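Local coordinates for uncharacterized protein (PDB 4Q6U) that is of unknown function but, as a protein with three sensor-type domains of GAF and PAS folds, probably takes part in signal sensing, at residues W13-T18 with V25-R30; I76-V81 with V91-G96; R275-D280 with V299-G304. All coordinates share one frame; numbering follows the deposited sequence.

Contact 1 (W13-T18 with V25-R30)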
loop_
_atom_site.group_PDB
_atom_site.type_symbol
_atom_site.label_atom_id
_atom_site.label_comp_id
_atom_site.label_asym_id
_atom_site.label_seq_id
_atom_site.Cartn_x
_atom_site.Cartn_y
_atom_site.Cartn_z
ATOM N N TRP B 13 23.781 22.716 -0.721
ATOM C CA TRP B 13 24.053 22.288 -2.085
ATOM C C TRP B 13 22.740 21.917 -2.760
ATOM O O TRP B 13 21.930 21.197 -2.185
ATOM C CB TRP B 13 24.991 21.080 -2.111
ATOM C CG TRP B 13 26.413 21.374 -1.810
ATOM C CD1 TRP B 13 27.026 21.338 -0.591
ATOM C CD2 TRP B 13 27.425 21.734 -2.760
ATOM N NE1 TRP B 13 28.359 21.662 -0.722
ATOM C CE2 TRP B 13 28.626 21.913 -2.043
ATOM C CE3 TRP B 13 27.426 21.932 -4.145
ATOM C CZ2 TRP B 13 29.820 22.280 -2.669
ATOM C CZ3 TRP B 13 28.614 22.295 -4.764
ATOM C CH2 TRP B 13 29.793 22.458 -4.027
ATOM N N LEU B 14 22.532 22.397 -3.978
ATOM C CA LEU B 14 21.381 21.973 -4.769
ATOM C C LEU B 14 21.777 20.866 -5.744
ATOM O O LEU B 14 22.690 21.058 -6.544
ATOM C CB LEU B 14 20.802 23.154 -5.550
ATOM C CG LEU B 14 20.214 24.292 -4.731
ATOM C CD1 LEU B 14 19.623 25.330 -5.662
ATOM C CD2 LEU B 14 19.160 23.728 -3.781
ATOM N N LEU B 15 21.092 19.724 -5.701
ATOM C CA LEU B 15 21.325 18.703 -6.713
ATOM C C LEU B 15 20.351 18.897 -7.871
ATOM O O LEU B 15 19.134 18.848 -7.701
ATOM C CB LEU B 15 21.200 17.300 -6.134
ATOM C CG LEU B 15 21.502 16.142 -7.097
ATOM C CD1 LEU B 15 22.971 16.113 -7.487
ATOM C CD2 LEU B 15 21.104 14.811 -6.478
ATOM N N VAL B 16 20.907 19.130 -9.051
ATOM C CA VAL B 16 20.120 19.405 -10.242
ATOM C C VAL B 16 20.252 18.281 -11.267
ATOM O O VAL B 16 21.347 17.962 -11.693
ATOM C CB VAL B 16 20.553 20.736 -10.886
ATOM C CG1 VAL B 16 19.968 20.874 -12.278
ATOM C CG2 VAL B 16 20.145 21.903 -9.996
ATOM N N GLU B 17 19.127 17.686 -11.645
ATOM C CA GLU B 17 19.096 16.686 -12.705
ATOM C C GLU B 17 19.071 17.425 -14.039
ATOM O O GLU B 17 18.262 18.335 -14.239
ATOM C CB GLU B 17 17.881 15.762 -12.544
ATOM C CG GLU B 17 17.992 14.402 -13.243
ATOM C CD GLU B 17 17.369 14.409 -14.624
ATOM O OE1 GLU B 17 17.237 15.501 -15.221
ATOM O OE2 GLU B 17 17.002 13.325 -15.110
ATOM N N THR B 18 19.970 17.045 -14.942
ATOM C CA THR B 18 20.166 17.789 -16.182
ATOM C C THR B 18 19.949 16.941 -17.435
ATOM O O THR B 18 20.594 17.167 -18.458
ATOM C CB THR B 18 21.587 18.394 -16.249
ATOM O OG1 THR B 18 22.567 17.365 -16.052
ATOM C CG2 THR B 18 21.765 19.466 -15.185
ATOM N N VAL B 25 15.712 20.729 -10.084
ATOM C CA VAL B 25 16.186 20.395 -8.748
ATOM C C VAL B 25 15.548 19.094 -8.240
ATOM O O VAL B 25 14.349 18.873 -8.403
ATOM C CB VAL B 25 15.895 21.546 -7.756
ATOM C CG1 VAL B 25 16.424 21.211 -6.366
ATOM C CG2 VAL B 25 16.504 22.858 -8.275
ATOM N N VAL B 26 16.361 18.226 -7.644
ATOM C CA VAL B 26 15.866 17.001 -7.042
ATOM C C VAL B 26 16.316 16.884 -5.586
ATOM O O VAL B 26 15.770 16.082 -4.825
ATOM C CB VAL B 26 16.327 15.751 -7.827
ATOM C CG1 VAL B 26 15.799 15.793 -9.258
ATOM C CG2 VAL B 26 17.829 15.660 -7.824
ATOM N N ALA B 27 17.291 17.700 -5.187
ATOM C CA ALA B 27 17.716 17.724 -3.785
ATOM C C ALA B 27 18.160 19.108 -3.318
ATOM O O ALA B 27 18.944 19.778 -3.995
ATOM C CB ALA B 27 18.838 16.725 -3.555
ATOM N N ARG B 28 17.638 19.535 -2.170
ATOM C CA ARG B 28 18.218 20.666 -1.441
ATOM C C ARG B 28 18.922 20.089 -0.226
ATOM O O ARG B 28 18.274 19.653 0.724
ATOM C CB ARG B 28 17.160 21.689 -1.021
ATOM C CG ARG B 28 17.761 22.919 -0.332
ATOM C CD ARG B 28 16.862 24.151 -0.440
ATOM N NE ARG B 28 15.557 23.958 0.180
ATOM C CZ ARG B 28 14.587 24.870 0.174
ATOM N NH1 ARG B 28 14.778 26.039 -0.423
ATOM N NH2 ARG B 28 13.425 24.614 0.766
ATOM N N GLY B 29 20.248 20.053 -0.262
ATOM C CA GLY B 29 20.969 19.271 0.719
ATOM C C GLY B 29 20.602 17.820 0.453
ATOM O O GLY B 29 20.924 17.295 -0.604
ATOM N N ARG B 30 19.896 17.189 1.387
ATOM C CA ARG B 30 19.490 15.796 1.205
ATOM C C ARG B 30 17.977 15.638 1.094
ATOM O O ARG B 30 17.476 14.532 0.852
ATOM C CB ARG B 30 20.027 14.933 2.354
ATOM C CG ARG B 30 21.547 14.868 2.383
ATOM C CD ARG B 30 22.077 14.085 3.581
ATOM N NE ARG B 30 23.536 14.183 3.681
ATOM C CZ ARG B 30 24.394 13.423 3.008
ATOM N NH1 ARG B 30 23.954 12.496 2.164
ATOM N NH2 ARG B 30 25.699 13.592 3.174
HETATM O O HOH W 1 22.477 18.384 -2.705
#

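Contact 2 (I76-V81 with V91-G96)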
loop_
_atom_site.group_PDB
_atom_site.type_symbol
_atom_site.label_atom_id
_atom_site.label_comp_id
_atom_site.label_asym_id
_atom_site.label_seq_id
_atom_site.Cartn_x
_atom_site.Cartn_y
_atom_site.Cartn_z
ATOM N N ILE B 76 29.468 31.102 -7.377
ATOM C CA ILE B 76 28.674 29.922 -7.678
ATOM C C ILE B 76 29.622 28.755 -7.894
ATOM O O ILE B 76 30.583 28.860 -8.654
ATOM C CB ILE B 76 27.789 30.124 -8.926
ATOM C CG1 ILE B 76 26.983 31.423 -8.808
ATOM C CG2 ILE B 76 26.883 28.924 -9.149
ATOM C CD1 ILE B 76 26.055 31.687 -9.976
ATOM N N ARG B 77 29.370 27.645 -7.216
ATOM C CA ARG B 77 30.246 26.493 -7.385
ATOM C C ARG B 77 29.448 25.317 -7.901
ATOM O O ARG B 77 28.360 25.029 -7.410
ATOM C CB ARG B 77 30.952 26.154 -6.078
ATOM C CG ARG B 77 31.682 27.349 -5.482
ATOM C CD ARG B 77 32.545 26.939 -4.316
ATOM N NE ARG B 77 33.381 25.793 -4.654
ATOM C CZ ARG B 77 34.573 25.560 -4.117
ATOM N NH1 ARG B 77 35.071 26.405 -3.219
ATOM N NH2 ARG B 77 35.269 24.490 -4.484
ATOM N N THR B 78 29.980 24.666 -8.927
ATOM C CA THR B 78 29.297 23.538 -9.525
ATOM C C THR B 78 30.184 22.294 -9.565
ATOM O O THR B 78 31.392 22.370 -9.790
ATOM C CB THR B 78 28.817 23.863 -10.953
ATOM O OG1 THR B 78 29.907 24.379 -11.727
ATOM C CG2 THR B 78 27.693 24.886 -10.926
ATOM N N GLU B 79 29.545 21.151 -9.336
ATOM C CA GLU B 79 30.185 19.847 -9.349
ATOM C C GLU B 79 29.409 18.949 -10.291
ATOM O O GLU B 79 28.229 18.679 -10.051
ATOM C CB GLU B 79 30.212 19.235 -7.945
ATOM C CG GLU B 79 31.065 19.988 -6.952
ATOM C CD GLU B 79 32.528 19.970 -7.321
ATOM O OE1 GLU B 79 32.989 18.954 -7.869
ATOM O OE2 GLU B 79 33.210 20.980 -7.076
ATOM N N PRO B 80 30.052 18.499 -11.375
ATOM C CA PRO B 80 29.396 17.578 -12.302
ATOM C C PRO B 80 29.128 16.227 -11.645
ATOM O O PRO B 80 29.905 15.798 -10.791
ATOM C CB PRO B 80 30.424 17.443 -13.439
ATOM C CG PRO B 80 31.719 17.683 -12.779
ATOM C CD PRO B 80 31.433 18.797 -11.801
ATOM N N VAL B 81 28.031 15.583 -12.022
ATOM C CA VAL B 81 27.806 14.204 -11.639
ATOM C C VAL B 81 27.868 13.374 -12.912
ATOM O O VAL B 81 26.937 13.386 -13.722
ATOM C CB VAL B 81 26.458 13.993 -10.943
ATOM C CG1 VAL B 81 26.402 12.597 -10.336
ATOM C CG2 VAL B 81 26.253 15.042 -9.859
ATOM N N VAL B 91 24.227 18.034 -12.003
ATOM C CA VAL B 91 25.177 19.017 -11.508
ATOM C C VAL B 91 24.767 19.399 -10.089
ATOM O O VAL B 91 23.587 19.627 -9.822
ATOM C CB VAL B 91 25.220 20.289 -12.403
ATOM C CG1 VAL B 91 26.095 21.384 -11.774
ATOM C CG2 VAL B 91 25.693 19.950 -13.805
ATOM N N GLN B 92 25.731 19.454 -9.177
ATOM C CA GLN B 92 25.451 19.910 -7.827
ATOM C C GLN B 92 25.916 21.354 -7.723
ATOM O O GLN B 92 27.020 21.670 -8.154
ATOM C CB GLN B 92 26.147 19.034 -6.795
ATOM C CG GLN B 92 25.270 18.689 -5.612
ATOM C CD GLN B 92 25.830 17.548 -4.797
ATOM O OE1 GLN B 92 26.920 17.038 -5.087
ATOM N NE2 GLN B 92 25.089 17.136 -3.768
ATOM N N VAL B 93 25.068 22.223 -7.175
ATOM C CA VAL B 93 25.337 23.670 -7.190
ATOM C C VAL B 93 25.234 24.303 -5.803
ATOM O O VAL B 93 24.329 23.978 -5.019
ATOM C CB VAL B 93 24.363 24.407 -8.138
ATOM C CG1 VAL B 93 24.772 25.884 -8.310
ATOM C CG2 VAL B 93 24.304 23.722 -9.482
ATOM N N TRP B 94 26.154 25.220 -5.510
ATOM C CA TRP B 94 26.122 25.971 -4.263
ATOM C C TRP B 94 26.433 27.435 -4.553
ATOM O O TRP B 94 27.331 27.725 -5.337
ATOM C CB TRP B 94 27.124 25.397 -3.261
ATOM C CG TRP B 94 27.250 26.197 -2.013
ATOM C CD1 TRP B 94 26.568 26.011 -0.845
ATOM C CD2 TRP B 94 28.107 27.322 -1.799
ATOM N NE1 TRP B 94 26.949 26.949 0.081
ATOM C CE2 TRP B 94 27.896 27.766 -0.480
ATOM C CE3 TRP B 94 29.036 27.995 -2.595
ATOM C CZ2 TRP B 94 28.574 28.857 0.063
ATOM C CZ3 TRP B 94 29.709 29.085 -2.055
ATOM C CH2 TRP B 94 29.475 29.500 -0.738
ATOM N N SER B 95 25.685 28.344 -3.935
ATOM C CA SER B 95 25.940 29.784 -4.075
ATOM C C SER B 95 26.072 30.443 -2.711
ATOM O O SER B 95 25.598 29.913 -1.705
ATOM C CB SER B 95 24.817 30.467 -4.859
ATOM O OG SER B 95 24.714 29.951 -6.172
ATOM N N GLY B 96 26.699 31.611 -2.679
ATOM C CA GLY B 96 26.805 32.368 -1.448
ATOM C C GLY B 96 27.917 33.389 -1.531
ATOM O O GLY B 96 28.569 33.498 -2.572
#

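Contact 3 (R275-D280 with V299-G304)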
loop_
_atom_site.group_PDB
_atom_site.type_symbol
_atom_site.label_atom_id
_atom_site.label_comp_id
_atom_site.label_asym_id
_atom_site.label_seq_id
_atom_site.Cartn_x
_atom_site.Cartn_y
_atom_site.Cartn_z
ATOM N N ARG B 275 20.362 -17.054 -20.728
ATOM C CA ARG B 275 19.584 -16.868 -19.508
ATOM C C ARG B 275 18.882 -18.175 -19.168
ATOM O O ARG B 275 18.575 -18.469 -18.013
ATOM C CB ARG B 275 18.546 -15.765 -19.668
ATOM C CG ARG B 275 19.068 -14.390 -20.007
ATOM C CD ARG B 275 17.871 -13.483 -20.203
ATOM N NE ARG B 275 18.198 -12.209 -20.829
ATOM C CZ ARG B 275 18.487 -11.105 -20.154
ATOM N NH1 ARG B 275 18.505 -11.125 -18.830
ATOM N NH2 ARG B 275 18.763 -9.984 -20.805
ATOM N N LEU B 276 18.597 -18.936 -20.209
ATOM C CA LEU B 276 17.998 -20.249 -20.061
ATOM C C LEU B 276 18.552 -21.165 -21.130
ATOM O O LEU B 276 19.195 -20.710 -22.083
ATOM C CB LEU B 276 16.470 -20.178 -20.153
ATOM C CG LEU B 276 15.767 -19.163 -21.063
ATOM C CD1 LEU B 276 16.300 -19.190 -22.491
ATOM C CD2 LEU B 276 14.256 -19.409 -21.052
ATOM N N HIS B 277 18.312 -22.457 -20.968
ATOM C CA HIS B 277 18.674 -23.407 -22.002
ATOM C C HIS B 277 17.910 -23.057 -23.272
ATOM O O HIS B 277 16.704 -22.819 -23.224
ATOM C CB HIS B 277 18.366 -24.834 -21.555
ATOM C CG HIS B 277 19.149 -25.875 -22.286
ATOM N ND1 HIS B 277 18.869 -26.240 -23.585
ATOM C CD2 HIS B 277 20.201 -26.635 -21.899
ATOM C CE1 HIS B 277 19.716 -27.179 -23.968
ATOM N NE2 HIS B 277 20.534 -27.436 -22.963
ATOM N N PRO B 278 18.614 -23.003 -24.412
ATOM C CA PRO B 278 17.976 -22.647 -25.686
ATOM C C PRO B 278 16.857 -23.616 -26.084
ATOM O O PRO B 278 15.925 -23.219 -26.782
ATOM C CB PRO B 278 19.137 -22.702 -26.690
ATOM C CG PRO B 278 20.188 -23.532 -26.028
ATOM C CD PRO B 278 20.055 -23.253 -24.566
ATOM N N ASP B 279 16.949 -24.863 -25.637
ATOM C CA ASP B 279 15.916 -25.858 -25.917
ATOM C C ASP B 279 14.644 -25.621 -25.097
ATOM O O ASP B 279 13.578 -26.139 -25.436
ATOM C CB ASP B 279 16.444 -27.271 -25.647
ATOM C CG ASP B 279 17.459 -27.729 -26.683
ATOM O OD1 ASP B 279 17.667 -27.007 -27.681
ATOM O OD2 ASP B 279 18.039 -28.822 -26.504
ATOM N N ASP B 280 14.765 -24.851 -24.015
ATOM C CA ASP B 280 13.620 -24.532 -23.164
ATOM C C ASP B 280 13.025 -23.180 -23.533
ATOM O O ASP B 280 12.081 -22.717 -22.890
ATOM C CB ASP B 280 14.012 -24.526 -21.683
ATOM C CG ASP B 280 14.361 -25.906 -21.159
ATOM O OD1 ASP B 280 13.925 -26.913 -21.768
ATOM O OD2 ASP B 280 15.064 -25.985 -20.126
ATOM N N VAL B 299 9.467 -27.238 -15.700
ATOM C CA VAL B 299 10.850 -27.347 -15.247
ATOM C C VAL B 299 11.786 -26.749 -16.292
ATOM O O VAL B 299 11.810 -27.198 -17.432
ATOM C CB VAL B 299 11.251 -28.814 -14.978
ATOM C CG1 VAL B 299 12.769 -28.943 -14.855
ATOM C CG2 VAL B 299 10.562 -29.334 -13.731
ATOM N N LEU B 300 12.558 -25.735 -15.907
ATOM C CA LEU B 300 13.440 -25.068 -16.855
ATOM C C LEU B 300 14.901 -25.267 -16.474
ATOM O O LEU B 300 15.247 -25.297 -15.297
ATOM C CB LEU B 300 13.123 -23.569 -16.929
ATOM C CG LEU B 300 11.674 -23.169 -17.231
ATOM C CD1 LEU B 300 11.535 -21.660 -17.170
ATOM C CD2 LEU B 300 11.242 -23.688 -18.594
ATOM N N ARG B 301 15.764 -25.396 -17.471
ATOM C CA ARG B 301 17.184 -25.475 -17.186
ATOM C C ARG B 301 17.765 -24.064 -17.167
ATOM O O ARG B 301 17.727 -23.349 -18.167
ATOM C CB ARG B 301 17.891 -26.371 -18.203
ATOM C CG ARG B 301 17.600 -27.855 -17.983
ATOM C CD ARG B 301 17.982 -28.692 -19.202
ATOM N NE ARG B 301 17.054 -28.464 -20.304
ATOM C CZ ARG B 301 17.140 -29.053 -21.491
ATOM N NH1 ARG B 301 18.119 -29.914 -21.746
ATOM N NH2 ARG B 301 16.245 -28.779 -22.428
ATOM N N LEU B 302 18.263 -23.667 -16.001
ATOM C CA LEU B 302 18.853 -22.343 -15.801
ATOM C C LEU B 302 20.367 -22.480 -15.614
ATOM O O LEU B 302 20.839 -23.540 -15.225
ATOM C CB LEU B 302 18.208 -21.663 -14.594
ATOM C CG LEU B 302 16.689 -21.510 -14.721
ATOM C CD1 LEU B 302 16.092 -20.936 -13.453
ATOM C CD2 LEU B 302 16.375 -20.624 -15.914
ATOM N N PRO B 303 21.131 -21.406 -15.889
ATOM C CA PRO B 303 22.598 -21.464 -15.800
ATOM C C PRO B 303 23.122 -21.854 -14.420
ATOM O O PRO B 303 22.726 -21.260 -13.430
ATOM C CB PRO B 303 23.033 -20.029 -16.131
ATOM C CG PRO B 303 21.889 -19.421 -16.838
ATOM C CD PRO B 303 20.655 -20.062 -16.265
ATOM N N GLY B 304 24.016 -22.836 -14.361
ATOM C CA GLY B 304 24.584 -23.267 -13.095
ATOM C C GLY B 304 25.822 -22.523 -12.613
ATOM O O GLY B 304 26.476 -21.791 -13.369
HETATM O O HOH W 2 12.975 -28.397 -19.532
#

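Contact 1 (W13-T18 with V25-R30)
A beta hairpin with a classic beta bulge joins strand 14-17 to strand 24-28 in the N-terminal, GAF-like sensor domain. The two strands run antiparallel, their short axes 4.6 Å apart. The bulge lies on the second strand, where Val26 and Ala27 both face Leu15. Leu15 O takes a nearly straight bond from Val26 N at 2.8 Å, with the N-H close to the C=O axis. Ala27 N also gives Leu15 O a weak bond at 3.3 Å. Leu15 N returns a bond to Ala27 O at 2.7 Å, in the plane of that carbonyl.

On the Leu15 and Ala27 face, Leu15 CG stands anti to the backbone N (chi1 -177°). Leu15 CB presses on Ala27 CB at 3.5 Å. From the bulge, Val26 CG2 meets Leu15 CD2 at 3.6 Å, the two side chains crossing obliquely, and Val26 CG2 also touches Leu15 O. Met212 and Trp214 of strand 206-215 pack against Leu15. On the other face Val16 CG2 meets Val25 CG2, and Leu14 lies alongside Arg28. Leu14 CD2 rests on the aliphatic part of Arg28, closest to Arg28 CG at 3.8 Å. Phe41 of helix 38-41 touches Leu14, Val25 and Arg28 on this face.

Past the bridges, Gly29 turns the chain with a positive phi of 65°. Gly29 N still bonds Trp13 O, nearly along its C=O axis. One water donates to both Trp13 O and Gly29 O, at 2.9 Å from Trp13 O.

Contact 2 (I76-V81 with V91-G96)
This is a regular antiparallel strand pairing in the sheet of the N-terminal domain, between strands 14-17 and 65-69. Four main-chain bonds join 76-81 to 91-96. Arg77 and Trp94 form one hydrogen-bonded pair: Arg77 N gives to Trp94 O at 2.8 Å, and Trp94 N gives back to Arg77 O. Glu79 and Gln92 form the next, with Gln92 N to Glu79 O at 2.8 Å. Between them lies the non-hydrogen-bonded pair of Thr78 and Val93. There Thr78 CA comes within 3.2 Å of Gln92 O, a CA-H...O contact.

The segments belong to the hairpin of strands 74-82 and 88-97, in a six-stranded antiparallel sheet consistent with a GAF-like fold. One face carries Ile76, Thr78, Val91, Val93 and Ser95, and helix 48-61 packs on it. Ile76 CG2 lies beside Val93 CG1 at 3.8 Å, both side chains pointing the same way. Ser95 OG, anti to its own carbonyl carbon, sits near both CG1 and CG2 of Ile76. Thr78 CG2 lies 3.9 Å from Val93 CG2, the two side chains side by side, and Thr78 CB meets Val91 CG1 obliquely. Thr78 OG1 takes the crowded position between N and C (chi1 52°), where it is hydrogen-bonded to Thr58 OG1 of the helix.

The other face carries Arg77, Glu79, Gln92 and Trp94. Arg77 CG and CD reach the six-membered end of the Trp94 indole at CE3, with Arg77 CG at the ring edge, 4.0 Å from Trp94 CE3. The Arg77 chain then bends at chi3, and its guanidinium stands 76° from the indole plane. Glu79 also bends, at chi2, and its OE1 bonds Ser64 OG. The amide of Gln92 is held at both ends, its OE1 by Arg105 NH1 and its NE2 by Pro106 O.

Contact 3 (R275-D280 with V299-G304)
Charge pairing centres on Arg301 and Asp280, joining the loop 275-280 to edge strand 296-303 of the C-terminal, PAS-like domain. Arg301 grips the carboxylate side-on. NH2 of Arg301 meets Asp280 OD1 at 3.0 Å in a nearly straight bond (176°), and Arg301 NE meets Asp280 OD2 at 3.2 Å. The two flat groups are tilted 49° apart, and both nitrogens come from above the carboxylate plane.

Hydrogen bonds complete the join. Arg301 N also gives to Asp280 OD2, at 2.8 Å and nearly along the C-O axis. His277 N gives to Arg301 O at 3.0 Å. A water donates to both Asp280 OD1 and Val299 O.

Stacking fixes the guanidinium from one face. It lies flat on the His277 imidazole, planes 4° apart and centres 3.8 Å apart. Asp279 N holds that ring in turn, bonding ND1 in its plane.

Van der Waals contact is lighter: Pro303 CD lies against the carbonyl oxygen Arg275 O, and the one apolar pair is Leu276 CB with Leu302 CD2, 4.3 Å apart.

With ND1 accepting a hydrogen bond from Asp279 N, and so carrying no proton of its own, and with a cation lying over the ring, His277 is probably neutral, while Asp280 is probably kept ionised by its three N-H donors.

In the fold
Contacts 1 and 2 belong to one sheet, with centres 9 Å apart. Strand 14-17 of contact 1 and strand 88-97 of contact 2 are neighbours in it. Leu14 N probably bonds Val93 O at 2.6 Å, and Val16 N probably bonds Val91 O at 2.8 Å. The rings of Trp13 and Trp94 also meet, with planes at about 45°. Contact 3 stands apart, in the C-terminal domain on the opposite side of the chain's centre. Its centre is 44 Å from that of contact 1 and 49 Å from that of contact 2. The nearest atoms of contacts 1 and 3 are about 24 Å apart.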